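Local atomic coordinates of 4-methyl-5(B-hydroxyethyl)-thiazole monophosphate biosynthesis enzyme (Vibrio cholerae O1 biovar El Tor, PDB entry 3OT1), a protein that is of unknown function but belongs to the DJ-1/PfpI family and may act in thiazole monophosphate biosynthesis. Residues Pro114-Ala119 / Asp137-Ser141; Leu171-Leu176 / Leu200-Ile204. Residues are numbered along the deposited sequence.

In the fold
Both contacts belong to one alpha/beta fold of the DJ-1/PfpI family, a largely parallel sheet flanked by helices. Contact 1 comes first along the chain and is complete before contact 2 opens. It joins helix 113-119, which follows strand 106-110, to the long irregular connection that leads to strand 149-152. Contact 2 packs helix 166-178, which follows strand 157-160, against the C-terminal end of helix 194-201 and the residues just after it. The centres lie 24 Å apart and the nearest atoms about 11 Å, so the two do not touch. Contact 1 places a loop against a helix beside the sheet; contact 2 packs the C-terminal part of the chain against helix 166-178.

Contact 1 (Pro114-Ala119 / Asp137-Ser141); sequences PALVFA and DHIPS
His138, Ile139 and Ala115 bury the most surface where helix 114-119 meets residues 137-141. The helix closes with a wider, pi-type turn, in which Ala119 N donates to Pro114 O at 3.0 Å; Asp137 and His138 end a 3-10 segment, His138 facing the helix, and the chain then extends through Ile139 (phi/psi -100/137) and Pro140. CA atoms pair as Ala115 with His138 (5.5 Å) and Ala119 with Ile139 (6.3 Å). Such closeness needs small residues on the helix, and alanine suits both places. Ala115 CB meets His138 CB at 3.7 Å, while Ala119 CB sits 3.5 Å from His138 O. His138 (chi1 m, chi2 52°) turns its ring crosswise to the helix, NE2 coming 3.8 Å from Leu116 CD2. His138 ND1 donates to Asp137 OD2 at 2.9 Å, which helps to orient the imidazole. Ile139, m at both chi1 and chi2, extends CD1 to 4.0 Å from Ala115 CA and 4.2 Å from Ala119 CB. No hydrogen bond crosses: van der Waals contact docks the loop on the helix. In the DJ-1/PfpI alpha/beta fold this helix directly follows strand 106-110, where relatives commonly carry the nucleophile elbow. Phe135 stacks edge-to-face on the His138 ring, Leu116 also reaches helix 81-88, and Pro114 and Phe118 rest on strand 106-110, so the helix lies between sheet and loop.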
loop_
_atom_site.group_PDB
_atom_site.type_symbol
_atom_site.label_atom_id
_atom_site.label_comp_id
_atom_site.label_asym_id
_atom_site.label_seq_id
_atom_site.Cartn_x
_atom_site.Cartn_y
_atom_site.Cartn_z
ATOM N N PRO A 114 2.025 -17.684 -3.885
ATOM C CA PRO A 114 2.693 -18.971 -3.560
ATOM C C PRO A 114 1.757 -20.162 -3.800
ATOM O O PRO A 114 2.238 -21.241 -4.151
ATOM C CB PRO A 114 3.068 -18.814 -2.083
ATOM C CG PRO A 114 3.247 -17.303 -1.915
ATOM C CD PRO A 114 2.128 -16.735 -2.774
ATOM N N ALA A 115 0.455 -19.991 -3.587
ATOM C CA ALA A 115 -0.532 -21.060 -3.818
ATOM C C ALA A 115 -0.823 -21.266 -5.303
ATOM O O ALA A 115 -0.701 -22.382 -5.826
ATOM C CB ALA A 115 -1.807 -20.752 -3.055
ATOM N N LEU A 116 -1.236 -20.203 -5.989
ATOM C CA LEU A 116 -1.719 -20.316 -7.355
ATOM C C LEU A 116 -0.622 -20.375 -8.403
ATOM O O LEU A 116 -0.890 -20.823 -9.531
ATOM C CB LEU A 116 -2.706 -19.201 -7.682
ATOM C CG LEU A 116 -3.970 -19.181 -6.829
ATOM C CD1 LEU A 116 -4.910 -18.075 -7.313
ATOM C CD2 LEU A 116 -4.671 -20.537 -6.820
ATOM N N VAL A 117 0.600 -19.962 -8.041
ATOM C CA VAL A 117 1.742 -20.066 -8.939
ATOM C C VAL A 117 2.680 -21.198 -8.486
ATOM O O VAL A 117 2.855 -22.172 -9.221
ATOM C CB VAL A 117 2.498 -18.741 -9.108
ATOM C CG1 VAL A 117 3.637 -18.945 -10.125
ATOM C CG2 VAL A 117 1.531 -17.633 -9.541
ATOM N N PHE A 118 3.276 -21.091 -7.306
ATOM C CA PHE A 118 4.318 -22.058 -6.953
ATOM C C PHE A 118 3.762 -23.477 -6.775
ATOM O O PHE A 118 4.269 -24.433 -7.370
ATOM C CB PHE A 118 5.073 -21.673 -5.683
ATOM C CG PHE A 118 5.758 -20.323 -5.708
ATOM C CD1 PHE A 118 6.083 -19.652 -6.887
ATOM C CD2 PHE A 118 6.108 -19.738 -4.492
ATOM C CE1 PHE A 118 6.718 -18.419 -6.827
ATOM C CE2 PHE A 118 6.749 -18.537 -4.454
ATOM C CZ PHE A 118 7.054 -17.877 -5.600
ATOM N N ALA A 119 2.724 -23.610 -5.954
ATOM C CA ALA A 119 2.167 -24.921 -5.669
ATOM C C ALA A 119 1.587 -25.525 -6.953
ATOM O O ALA A 119 1.824 -26.702 -7.222
ATOM C CB ALA A 119 1.175 -24.856 -4.542
ATOM N N ASP A 137 -4.820 -24.236 2.076
ATOM C CA ASP A 137 -5.088 -25.611 1.683
ATOM C C ASP A 137 -4.389 -26.050 0.387
ATOM O O ASP A 137 -4.374 -27.235 0.060
ATOM C CB ASP A 137 -6.604 -25.887 1.646
ATOM C CG ASP A 137 -7.342 -25.134 0.538
ATOM O OD1 ASP A 137 -8.497 -25.539 0.270
ATOM O OD2 ASP A 137 -6.820 -24.173 -0.067
ATOM N N HIS A 138 -3.797 -25.101 -0.334
ATOM C CA HIS A 138 -3.025 -25.411 -1.529
ATOM C C HIS A 138 -1.581 -25.844 -1.239
ATOM O O HIS A 138 -0.893 -26.336 -2.118
ATOM C CB HIS A 138 -2.946 -24.179 -2.424
ATOM C CG HIS A 138 -4.205 -23.882 -3.171
ATOM N ND1 HIS A 138 -5.441 -23.783 -2.569
ATOM C CD2 HIS A 138 -4.406 -23.628 -4.483
ATOM C CE1 HIS A 138 -6.355 -23.507 -3.484
ATOM N NE2 HIS A 138 -5.752 -23.408 -4.654
ATOM N N ILE A 139 -1.107 -25.613 -0.024
ATOM C CA ILE A 139 0.285 -25.872 0.314
ATOM C C ILE A 139 0.350 -27.227 1.043
ATOM O O ILE A 139 -0.470 -27.488 1.928
ATOM C CB ILE A 139 0.809 -24.749 1.237
ATOM C CG1 ILE A 139 0.524 -23.342 0.680
ATOM C CG2 ILE A 139 2.279 -24.959 1.530
ATOM C CD1 ILE A 139 1.013 -23.111 -0.727
ATOM N N PRO A 140 1.342 -28.078 0.716
ATOM C CA PRO A 140 1.451 -29.336 1.479
ATOM C C PRO A 140 1.509 -29.057 2.969
ATOM O O PRO A 140 2.251 -28.177 3.405
ATOM C CB PRO A 140 2.763 -29.948 0.968
ATOM C CG PRO A 140 2.903 -29.392 -0.413
ATOM C CD PRO A 140 2.388 -27.971 -0.310
ATOM N N SER A 141 0.705 -29.782 3.745
ATOM C CA SER A 141 0.523 -29.454 5.146
ATOM C C SER A 141 1.835 -29.422 5.934
ATOM O O SER A 141 1.996 -28.593 6.825
ATOM C CB SER A 141 -0.462 -30.435 5.795
ATOM O OG SER A 141 -0.006 -31.771 5.631
#

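Contact 2 (Leu171-Leu176 / Leu200-Ile204); sequences LAMIAL and LSGFI
Residues 171-176 form a regular stretch of helix 166-178, with Ala175 N bonded to Leu171 O and Leu176 N to Ala172 O, both at 2.9 Å. Opposite them, Leu200 and Ser201 belong to helix 194-201; Gly202 follows at phi/psi -94/0, and Phe203 and Ile204 keep helix-like phi/psi, Phe203 N donating to Leu200 O at 3.0 Å. This is apolar packing of helix 166-178 against residues 200-204 on the flank of a DJ-1/PfpI alpha/beta fold, and it joins the C-terminal part of the chain to the helix after strand 157-160. CA atoms pair as Ala172 with Leu200 (6.7 Å) and Ala175 with Ile204 (7.0 Å). The small alanines let larger apolar side chains come close. Leu200 (chi1 t, chi2 p) places CD1 3.8 Å from both Leu171 O and Leu171 CB. Ile204, m at both chi angles, sets CG1 4.0 Å from Ala175 CB and CD1 4.0 Å from Leu176 CD2. Phe203, chi1 t, lays its ring beside Ala172 and Leu176, one face over Ala172 CB and its edge near Leu176 CG, 3.9 Å from CE2. Tyr151 of strand 149-152 touches both Leu176 and Phe203, tying the contact to the sheet edge. No hydrogen bond crosses the interface; a CH-pi contact adds to the apolar packing, Ala172 CB standing 4.0 Å from the Phe203 ring centroid and 20° off the ring normal.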
loop_
_atom_site.group_PDB
_atom_site.type_symbol
_atom_site.label_atom_id
_atom_site.label_comp_id
_atom_site.label_asym_id
_atom_site.label_seq_id
_atom_site.Cartn_x
_atom_site.Cartn_y
_atom_site.Cartn_z
ATOM N N LEU A 171 9.989 -5.041 4.025
ATOM C CA LEU A 171 11.073 -4.737 4.950
ATOM C C LEU A 171 11.964 -5.956 5.183
ATOM O O LEU A 171 13.187 -5.806 5.275
ATOM C CB LEU A 171 10.518 -4.185 6.253
ATOM C CG LEU A 171 9.900 -2.783 6.110
ATOM C CD1 LEU A 171 9.002 -2.470 7.314
ATOM C CD2 LEU A 171 10.940 -1.695 5.867
ATOM N N ALA A 172 11.379 -7.148 5.257
ATOM C CA ALA A 172 12.174 -8.376 5.373
ATOM C C ALA A 172 13.040 -8.577 4.132
ATOM O O ALA A 172 14.187 -9.014 4.238
ATOM C CB ALA A 172 11.254 -9.573 5.560
HETATM N N MSE A 173 12.506 -8.259 2.956
HETATM C CA MSE A 173 13.309 -8.313 1.739
HETATM C C MSE A 173 14.534 -7.420 1.847
HETATM O O MSE A 173 15.638 -7.826 1.502
HETATM C CB MSE A 173 12.513 -7.866 0.514
HETATM C CG MSE A 173 11.471 -8.801 -0.031
HETATM SE SE MSE A 173 10.693 -8.166 -1.666
HETATM C CE MSE A 173 12.134 -8.248 -2.402
ATOM N N ILE A 174 14.342 -6.204 2.318
ATOM C CA ILE A 174 15.469 -5.296 2.521
ATOM C C ILE A 174 16.478 -5.882 3.495
ATOM O O ILE A 174 17.695 -5.835 3.246
ATOM C CB ILE A 174 15.004 -3.911 2.995
ATOM C CG1 ILE A 174 14.164 -3.214 1.923
ATOM C CG2 ILE A 174 16.201 -3.020 3.354
ATOM C CD1 ILE A 174 13.265 -2.100 2.493
ATOM N N ALA A 175 15.990 -6.415 4.610
ATOM C CA ALA A 175 16.883 -7.000 5.608
ATOM C C ALA A 175 17.736 -8.113 4.979
ATOM O O ALA A 175 18.957 -8.172 5.229
ATOM C CB ALA A 175 16.108 -7.499 6.800
ATOM N N LEU A 176 17.123 -8.971 4.168
ATOM C CA LEU A 176 17.843 -10.075 3.523
ATOM C C LEU A 176 18.844 -9.590 2.502
ATOM O O LEU A 176 19.951 -10.123 2.398
ATOM C CB LEU A 176 16.852 -11.037 2.858
ATOM C CG LEU A 176 16.024 -11.870 3.825
ATOM C CD1 LEU A 176 14.847 -12.491 3.133
ATOM C CD2 LEU A 176 16.869 -12.947 4.508
ATOM N N LEU A 200 10.724 -6.971 12.807
ATOM C CA LEU A 200 11.703 -6.669 11.788
ATOM C C LEU A 200 13.109 -6.646 12.388
ATOM O O LEU A 200 14.036 -7.254 11.843
ATOM C CB LEU A 200 11.419 -5.325 11.156
ATOM C CG LEU A 200 12.563 -4.932 10.211
ATOM C CD1 LEU A 200 12.593 -5.860 8.987
ATOM C CD2 LEU A 200 12.403 -3.518 9.884
ATOM N N SER A 201 13.269 -5.965 13.520
ATOM C CA SER A 201 14.591 -5.826 14.121
ATOM C C SER A 201 15.162 -7.181 14.515
ATOM O O SER A 201 16.376 -7.381 14.485
ATOM C CB SER A 201 14.533 -4.860 15.300
ATOM O OG SER A 201 14.280 -3.560 14.803
ATOM N N GLY A 202 14.294 -8.140 14.828
ATOM C CA GLY A 202 14.748 -9.482 15.175
ATOM C C GLY A 202 14.796 -10.480 14.036
ATOM O O GLY A 202 15.173 -11.636 14.235
ATOM N N PHE A 203 14.432 -10.042 12.831
ATOM C CA PHE A 203 14.198 -10.965 11.715
ATOM C C PHE A 203 15.448 -11.732 11.303
ATOM O O PHE A 203 15.403 -12.941 11.122
ATOM C CB PHE A 203 13.624 -10.219 10.510
ATOM C CG PHE A 203 13.401 -11.099 9.313
ATOM C CD1 PHE A 203 12.454 -12.105 9.323
ATOM C CD2 PHE A 203 14.171 -10.944 8.189
ATOM C CE1 PHE A 203 12.284 -12.908 8.215
ATOM C CE2 PHE A 203 13.991 -11.749 7.101
ATOM C CZ PHE A 203 13.057 -12.717 7.122
ATOM N N ILE A 204 16.565 -11.034 11.123
ATOM C CA ILE A 204 17.782 -11.717 10.693
ATOM C C ILE A 204 18.337 -12.611 11.819
ATOM O O ILE A 204 18.811 -13.721 11.556
ATOM C CB ILE A 204 18.850 -10.729 10.189
ATOM C CG1 ILE A 204 18.333 -10.001 8.934
ATOM C CG2 ILE A 204 20.169 -11.467 9.897
ATOM C CD1 ILE A 204 17.977 -10.875 7.745
#